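Long-range contacts in inositol-1-monophosphatase (Mycobacterium tuberculosis, PDB 2Q74), which probably catalyses the magnesium-dependent dephosphorylation of inositol 1-phosphate, yielding the free myo-inositol used in mycobacterial metabolism: residues Pro8-Arg12 / Ser146-Gly152; Phe25-Arg30 / Val58-Thr63. All coordinates share one frame; numbering follows the deposited sequence.

How the interactions relate
Both contacts are made by helix 8-33, interaction 1 by its first turn and interaction 2 by a stretch near its C-terminal end. Along the chain, interaction 2 is nested within the long loop closed by interaction 1. Their centres are about 27 Å apart and their nearest atoms about 15 Å, so they do not touch. In interaction 1 the helix packs on the hairpin formed by strands 143-148 and 152-157 of the seven-stranded mixed sheet; in interaction 2 it packs against helix 55-74. The helix thus links the turn end of that hairpin to a helix pair beside the substrate-binding residue I106, assigned by similarity, within one inositol monophosphatase fold.

Interaction 1 of 2, residues Pro8-Arg12 / Ser146-Gly152; sequences PARLR and SAATGLG
S146 faces R12, whose CD lies 4.2 Å from S146 OG. That hydroxyl is hydrogen-bonded to E16, one turn further along the helix, while the arginine meets it with its aliphatic stem. At A147 the methyl group turns away towards helix 233-245, and it is the backbone that meets the helix: R12 CB rests 3.8 Å from A147 O. A148 points its methyl back at the helix, where it touches P8 CB at 3.7 Å and also lies over one face of the R12 guanidinium. The strand, which pairs with strands 130-138 and 152-157 of the large mixed sheet, runs nearly antiparallel to the first turn of helix 8-33, with the segment axes 7.8 Å apart at their closest. This packs the start of the helix on one face of that sheet, within the alpha-beta-alpha-beta-alpha sandwich characteristic of the protein, at the end of a beta hairpin. In T149 the hydroxyl passes beside the P8 ring, the two side chains crossing at about a right angle. The chain reverses here through a type II turn, with G150 at its third position and the bond from L151 N to A148 O closing it. L151 then folds back over the helix: its CD1 meets A9 CB at 3.8 Å and shares the A148 face of the guanidinium, while its CB lies 3.6 Å from R12 NH2. A bend at chi3 (122°) brings the arginine's planar end alongside L151. At the edge of that group, R12 NH1 comes within 3.2 Å of G152 O.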
ATOM      1  N   PRO A   8     -30.880   5.820  -9.229  1.00 79.10           N
ATOM      2  CA  PRO A   8     -29.459   5.674  -8.951  1.00 78.46           C
ATOM      3  C   PRO A   8     -28.759   6.982  -8.541  1.00 77.80           C
ATOM      4  O   PRO A   8     -27.966   6.985  -7.576  1.00 77.65           O
ATOM      5  CB  PRO A   8     -28.885   5.140 -10.264  1.00 78.50           C
ATOM      6  CG  PRO A   8     -30.009   5.003 -11.206  1.00 78.89           C
ATOM      7  CD  PRO A   8     -31.279   5.214 -10.511  1.00 78.94           C
ATOM      8  N   ALA A   9     -29.034   8.068  -9.270  1.00 76.78           N
ATOM      9  CA  ALA A   9     -28.385   9.363  -9.015  1.00 75.87           C
ATOM     10  C   ALA A   9     -28.629   9.802  -7.576  1.00 75.26           C
ATOM     11  O   ALA A   9     -27.698  10.230  -6.878  1.00 75.06           O
ATOM     12  CB  ALA A   9     -28.869  10.416  -9.983  1.00 75.72           C
ATOM     13  N   ARG A  10     -29.876   9.668  -7.127  1.00 74.43           N
ATOM     14  CA  ARG A  10     -30.244  10.018  -5.751  1.00 73.86           C
ATOM     15  C   ARG A  10     -29.584   9.088  -4.751  1.00 73.20           C
ATOM     16  O   ARG A  10     -29.192   9.512  -3.672  1.00 73.16           O
ATOM     17  CB  ARG A  10     -31.769   9.990  -5.565  1.00 73.61           C
ATOM     18  N   LEU A  11     -29.484   7.811  -5.106  1.00 72.59           N
ATOM     19  CA  LEU A  11     -28.906   6.815  -4.210  1.00 71.94           C
ATOM     20  C   LEU A  11     -27.400   7.034  -4.026  1.00 71.67           C
ATOM     21  O   LEU A  11     -26.858   6.794  -2.945  1.00 71.59           O
ATOM     22  CB  LEU A  11     -29.187   5.391  -4.714  1.00 72.05           C
ATOM     23  CG  LEU A  11     -30.472   4.654  -4.270  1.00 71.81           C
ATOM     24  CD1 LEU A  11     -31.079   5.242  -3.006  1.00 70.85           C
ATOM     25  CD2 LEU A  11     -31.488   4.644  -5.361  1.00 70.96           C
ATOM     26  N   ARG A  12     -26.728   7.519  -5.067  1.00 71.13           N
ATOM     27  CA  ARG A  12     -25.291   7.685  -4.991  1.00 71.06           C
ATOM     28  C   ARG A  12     -24.929   8.932  -4.189  1.00 70.07           C
ATOM     29  O   ARG A  12     -23.909   8.954  -3.518  1.00 69.74           O
ATOM     30  CB  ARG A  12     -24.641   7.684  -6.383  1.00 70.79           C
ATOM     31  CG  ARG A  12     -24.032   8.992  -6.813  1.00 72.49           C
ATOM     32  CD  ARG A  12     -23.066   8.823  -7.978  1.00 74.29           C
ATOM     33  NE  ARG A  12     -23.487   9.640  -9.122  1.00 77.79           N
ATOM     34  CZ  ARG A  12     -23.006   9.549 -10.366  1.00 80.02           C
ATOM     35  NH1 ARG A  12     -22.031   8.680 -10.671  1.00 80.32           N
ATOM     36  NH2 ARG A  12     -23.500  10.347 -11.323  1.00 80.69           N
ATOM     37  N   SER A 146     -17.128   7.074  -6.197  1.00 59.19           N
ATOM     38  CA  SER A 146     -18.538   6.696  -6.284  1.00 59.68           C
ATOM     39  C   SER A 146     -18.998   6.385  -7.685  1.00 60.46           C
ATOM     40  O   SER A 146     -18.348   6.760  -8.657  1.00 61.29           O
ATOM     41  CB  SER A 146     -19.416   7.800  -5.706  1.00 59.74           C
ATOM     42  OG  SER A 146     -19.196   9.039  -6.371  1.00 59.51           O
ATOM     43  N   ALA A 147     -20.138   5.704  -7.784  1.00 61.01           N
ATOM     44  CA  ALA A 147     -20.699   5.331  -9.066  1.00 61.27           C
ATOM     45  C   ALA A 147     -22.173   5.018  -8.900  1.00 61.91           C
ATOM     46  O   ALA A 147     -22.645   4.831  -7.779  1.00 61.98           O
ATOM     47  CB  ALA A 147     -19.969   4.135  -9.613  1.00 60.91           C
ATOM     48  N   ALA A 148     -22.880   4.986 -10.022  1.00 62.57           N
ATOM     49  CA  ALA A 148     -24.266   4.525 -10.095  1.00 63.63           C
ATOM     50  C   ALA A 148     -24.541   3.940 -11.494  1.00 64.40           C
ATOM     51  O   ALA A 148     -23.936   4.383 -12.475  1.00 64.22           O
ATOM     52  CB  ALA A 148     -25.222   5.655  -9.787  1.00 63.45           C
ATOM     53  N   THR A 149     -25.430   2.944 -11.582  1.00 65.40           N
ATOM     54  CA  THR A 149     -25.665   2.231 -12.858  1.00 66.21           C
ATOM     55  C   THR A 149     -26.013   3.176 -13.972  1.00 66.37           C
ATOM     56  O   THR A 149     -26.978   3.931 -13.872  1.00 66.20           O
ATOM     57  CB  THR A 149     -26.788   1.182 -12.780  1.00 66.32           C
ATOM     58  OG1 THR A 149     -27.772   1.599 -11.822  1.00 67.28           O
ATOM     59  CG2 THR A 149     -26.236  -0.172 -12.371  1.00 67.29           C
ATOM     60  N   GLY A 150     -25.206   3.138 -15.027  1.00 66.99           N
ATOM     61  CA  GLY A 150     -25.422   3.956 -16.207  1.00 67.48           C
ATOM     62  C   GLY A 150     -24.844   5.349 -16.118  1.00 67.74           C
ATOM     63  O   GLY A 150     -24.838   6.078 -17.100  1.00 68.41           O
ATOM     64  N   LEU A 151     -24.326   5.723 -14.956  1.00 67.78           N
ATOM     65  CA  LEU A 151     -23.927   7.107 -14.718  1.00 67.50           C
ATOM     66  C   LEU A 151     -22.420   7.295 -14.654  1.00 66.95           C
ATOM     67  O   LEU A 151     -21.966   8.422 -14.543  1.00 67.24           O
ATOM     68  CB  LEU A 151     -24.603   7.618 -13.435  1.00 67.79           C
ATOM     69  CG  LEU A 151     -26.137   7.695 -13.561  1.00 67.78           C
ATOM     70  CD1 LEU A 151     -26.771   8.143 -12.234  1.00 67.43           C
ATOM     71  CD2 LEU A 151     -26.527   8.603 -14.704  1.00 66.58           C
ATOM     72  N   GLY A 152     -21.647   6.215 -14.733  1.00 66.23           N
ATOM     73  CA  GLY A 152     -20.199   6.313 -14.631  1.00 66.11           C
ATOM     74  C   GLY A 152     -19.663   6.361 -13.204  1.00 65.80           C
ATOM     75  O   GLY A 152     -20.422   6.410 -12.246  1.00 65.73           O
TER

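Interaction 2 of 2, residues Phe25-Arg30 / Val58-Thr63; sequences FVRGRR and VVDTDT
The helical segments around R29 and V59 run in broadly opposite directions, their axes 10.1 Å apart at closest approach and inclined at 144°. The backbones come nearest where the CA atoms of R29 and V59 are separated by 6.4 Å. R29 lays its CB against both methyls of V59, then bends at chi2 and chi3 so that the guanidinium reaches across D62. A single carboxylate oxygen takes both contacts of this salt bridge: D62 OD2 accepts from R29 NH2 at 2.9 Å and from R29 NE at 3.2 Å. Both hydrogen bonds are weak and bent, and the two planar groups are turned 60° from each other, far from a coplanar, two-oxygen pairing. Each charge has a further partner on its own helix, R29 with E32 and D62 with R65, consistent with a small charge network along the partly exposed side. V58 CG1 borders the guanidinium at its edge. One turn before R29, with F25 CG anti to the backbone N (chi1 180°), the F25 ring extends to the other helix and presents an edge, where D62 CB approaches CE2 at 3.7 Å and T63 OG1 approaches CD2 at 3.4 Å. R29 CG lies over one face of that ring. On the buried side, V26 CG2 packs crosswise on T63. The T63 hydroxyl is used within its own helix: OG1 donates to V59 O at 2.8 Å, which also accepts from T63 N on the opposite face of the carbonyl plane. V26 and V59 both rest on F112, and V59 also touches I106, a substrate-binding residue by similarity. The arrangement is thus a pair of roughly antiparallel helices packed beside the probable active site of the inositol monophosphatase fold.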
ATOM      1  N   PHE A  25     -15.600  10.906  10.705  1.00 57.66           N
ATOM      2  CA  PHE A  25     -15.841  10.424  12.068  1.00 58.22           C
ATOM      3  C   PHE A  25     -14.798   9.397  12.472  1.00 58.85           C
ATOM      4  O   PHE A  25     -14.282   9.432  13.581  1.00 59.24           O
ATOM      5  CB  PHE A  25     -17.236   9.800  12.123  1.00 58.54           C
ATOM      6  CG  PHE A  25     -17.616   9.259  13.465  1.00 58.15           C
ATOM      7  CD1 PHE A  25     -18.050  10.098  14.461  1.00 58.86           C
ATOM      8  CD2 PHE A  25     -17.578   7.895  13.715  1.00 58.50           C
ATOM      9  CE1 PHE A  25     -18.431   9.589  15.713  1.00 59.33           C
ATOM     10  CE2 PHE A  25     -17.948   7.379  14.949  1.00 59.14           C
ATOM     11  CZ  PHE A  25     -18.373   8.227  15.949  1.00 59.23           C
ATOM     12  N   VAL A  26     -14.496   8.477  11.564  1.00 59.39           N
ATOM     13  CA  VAL A  26     -13.464   7.468  11.799  1.00 59.82           C
ATOM     14  C   VAL A  26     -12.117   8.133  12.055  1.00 60.59           C
ATOM     15  O   VAL A  26     -11.389   7.788  12.962  1.00 60.87           O
ATOM     16  CB  VAL A  26     -13.340   6.537  10.558  1.00 59.46           C
ATOM     17  CG1 VAL A  26     -12.096   5.675  10.639  1.00 57.66           C
ATOM     18  CG2 VAL A  26     -14.599   5.699  10.420  1.00 58.79           C
ATOM     19  N   ARG A  27     -11.805   9.080  11.197  1.00 61.75           N
ATOM     20  CA  ARG A  27     -10.564   9.816  11.217  1.00 62.64           C
ATOM     21  C   ARG A  27     -10.415  10.497  12.578  1.00 63.31           C
ATOM     22  O   ARG A  27      -9.351  10.471  13.204  1.00 63.33           O
ATOM     23  CB  ARG A  27     -10.635  10.798  10.053  1.00 62.99           C
ATOM     24  CG  ARG A  27      -9.474  11.683   9.842  1.00 63.86           C
ATOM     25  CD  ARG A  27      -9.102  11.793   8.364  1.00 64.87           C
ATOM     26  NE  ARG A  27     -10.209  11.748   7.404  1.00 65.80           N
ATOM     27  CZ  ARG A  27     -11.100  12.714   7.185  1.00 66.28           C
ATOM     28  NH1 ARG A  27     -11.086  13.827   7.902  1.00 68.99           N
ATOM     29  NH2 ARG A  27     -12.025  12.562   6.246  1.00 65.11           N
ATOM     30  N   GLY A  28     -11.518  11.049  13.069  1.00 63.98           N
ATOM     31  CA  GLY A  28     -11.531  11.686  14.373  1.00 64.09           C
ATOM     32  C   GLY A  28     -11.532  10.732  15.550  1.00 64.57           C
ATOM     33  O   GLY A  28     -10.843  10.959  16.548  1.00 64.11           O
ATOM     34  N   ARG A  29     -12.332   9.676  15.452  1.00 65.26           N
ATOM     35  CA  ARG A  29     -12.420   8.685  16.522  1.00 65.86           C
ATOM     36  C   ARG A  29     -11.116   7.911  16.707  1.00 66.55           C
ATOM     37  O   ARG A  29     -10.735   7.603  17.836  1.00 66.42           O
ATOM     38  CB  ARG A  29     -13.562   7.709  16.254  1.00 65.86           C
ATOM     39  CG  ARG A  29     -14.939   8.210  16.664  1.00 66.77           C
ATOM     40  CD  ARG A  29     -15.069   8.359  18.204  1.00 67.81           C
ATOM     41  NE  ARG A  29     -15.029   7.064  18.883  1.00 68.17           N
ATOM     42  CZ  ARG A  29     -14.592   6.850  20.130  1.00 69.07           C
ATOM     43  NH1 ARG A  29     -14.127   7.836  20.886  1.00 68.67           N
ATOM     44  NH2 ARG A  29     -14.602   5.617  20.621  1.00 69.48           N
ATOM     45  N   ARG A  30     -10.439   7.600  15.602  1.00 67.37           N
ATOM     46  CA  ARG A  30      -9.163   6.900  15.665  1.00 68.35           C
ATOM     47  C   ARG A  30      -8.163   7.698  16.502  1.00 68.27           C
ATOM     48  O   ARG A  30      -7.489   7.137  17.352  1.00 68.18           O
ATOM     49  CB  ARG A  30      -8.602   6.604  14.252  1.00 68.51           C
ATOM     50  CG  ARG A  30      -7.276   5.821  14.295  1.00 69.51           C
ATOM     51  CD  ARG A  30      -6.702   5.404  12.934  1.00 70.23           C
ATOM     52  NE  ARG A  30      -5.241   5.438  12.993  1.00 72.97           N
ATOM     53  CZ  ARG A  30      -4.467   4.595  13.685  1.00 73.84           C
ATOM     54  NH1 ARG A  30      -4.983   3.591  14.356  1.00 75.98           N
ATOM     55  NH2 ARG A  30      -3.155   4.738  13.679  1.00 74.01           N
ATOM     56  N   VAL A  58     -14.283  -0.849  18.745  1.00 71.44           N
ATOM     57  CA  VAL A  58     -14.978   0.313  19.266  1.00 70.23           C
ATOM     58  C   VAL A  58     -15.332   1.277  18.144  1.00 69.31           C
ATOM     59  O   VAL A  58     -16.488   1.638  17.999  1.00 69.05           O
ATOM     60  CB  VAL A  58     -14.143   1.044  20.353  1.00 70.17           C
ATOM     61  CG1 VAL A  58     -14.869   2.269  20.842  1.00 69.09           C
ATOM     62  CG2 VAL A  58     -13.879   0.115  21.515  1.00 69.65           C
ATOM     63  N   VAL A  59     -14.344   1.673  17.348  1.00 68.47           N
ATOM     64  CA  VAL A  59     -14.566   2.656  16.294  1.00 67.86           C
ATOM     65  C   VAL A  59     -15.493   2.103  15.222  1.00 68.48           C
ATOM     66  O   VAL A  59     -16.333   2.826  14.682  1.00 68.06           O
ATOM     67  CB  VAL A  59     -13.267   3.105  15.634  1.00 67.43           C
ATOM     68  CG1 VAL A  59     -13.590   4.042  14.490  1.00 66.30           C
ATOM     69  CG2 VAL A  59     -12.355   3.769  16.633  1.00 65.55           C
ATOM     70  N   ASP A  60     -15.332   0.813  14.943  1.00 69.32           N
ATOM     71  CA  ASP A  60     -16.134   0.116  13.950  1.00 70.25           C
ATOM     72  C   ASP A  60     -17.609   0.172  14.340  1.00 70.25           C
ATOM     73  O   ASP A  60     -18.459   0.531  13.526  1.00 70.33           O
ATOM     74  CB  ASP A  60     -15.649  -1.331  13.814  1.00 70.62           C
ATOM     75  CG  ASP A  60     -16.174  -2.010  12.583  1.00 72.49           C
ATOM     76  OD1 ASP A  60     -15.890  -1.524  11.460  1.00 75.69           O
ATOM     77  OD2 ASP A  60     -16.855  -3.048  12.735  1.00 76.38           O
ATOM     78  N   THR A  61     -17.901  -0.136  15.597  1.00 70.25           N
ATOM     79  CA  THR A  61     -19.267  -0.099  16.098  1.00 70.31           C
ATOM     80  C   THR A  61     -19.834   1.313  16.094  1.00 70.24           C
ATOM     81  O   THR A  61     -20.966   1.538  15.667  1.00 70.21           O
ATOM     82  CB  THR A  61     -19.343  -0.620  17.541  1.00 70.32           C
ATOM     83  OG1 THR A  61     -18.605  -1.839  17.640  1.00 70.37           O
ATOM     84  CG2 THR A  61     -20.790  -0.860  17.934  1.00 70.46           C
ATOM     85  N   ASP A  62     -19.046   2.258  16.595  1.00 70.07           N
ATOM     86  CA  ASP A  62     -19.471   3.643  16.690  1.00 70.06           C
ATOM     87  C   ASP A  62     -19.892   4.160  15.323  1.00 69.93           C
ATOM     88  O   ASP A  62     -20.949   4.787  15.182  1.00 69.52           O
ATOM     89  CB  ASP A  62     -18.342   4.512  17.254  1.00 70.20           C
ATOM     90  CG  ASP A  62     -18.061   4.245  18.747  1.00 70.83           C
ATOM     91  OD1 ASP A  62     -18.960   3.779  19.483  1.00 70.39           O
ATOM     92  OD2 ASP A  62     -16.925   4.515  19.183  1.00 70.74           O
ATOM     93  N   THR A  63     -19.064   3.869  14.318  1.00 69.87           N
ATOM     94  CA  THR A  63     -19.282   4.341  12.949  1.00 69.67           C
ATOM     95  C   THR A  63     -20.468   3.641  12.295  1.00 70.00           C
ATOM     96  O   THR A  63     -21.199   4.225  11.499  1.00 69.50           O
ATOM     97  CB  THR A  63     -18.031   4.106  12.087  1.00 69.64           C
ATOM     98  OG1 THR A  63     -16.901   4.735  12.686  1.00 68.68           O
ATOM     99  CG2 THR A  63     -18.215   4.665  10.691  1.00 69.30           C
TER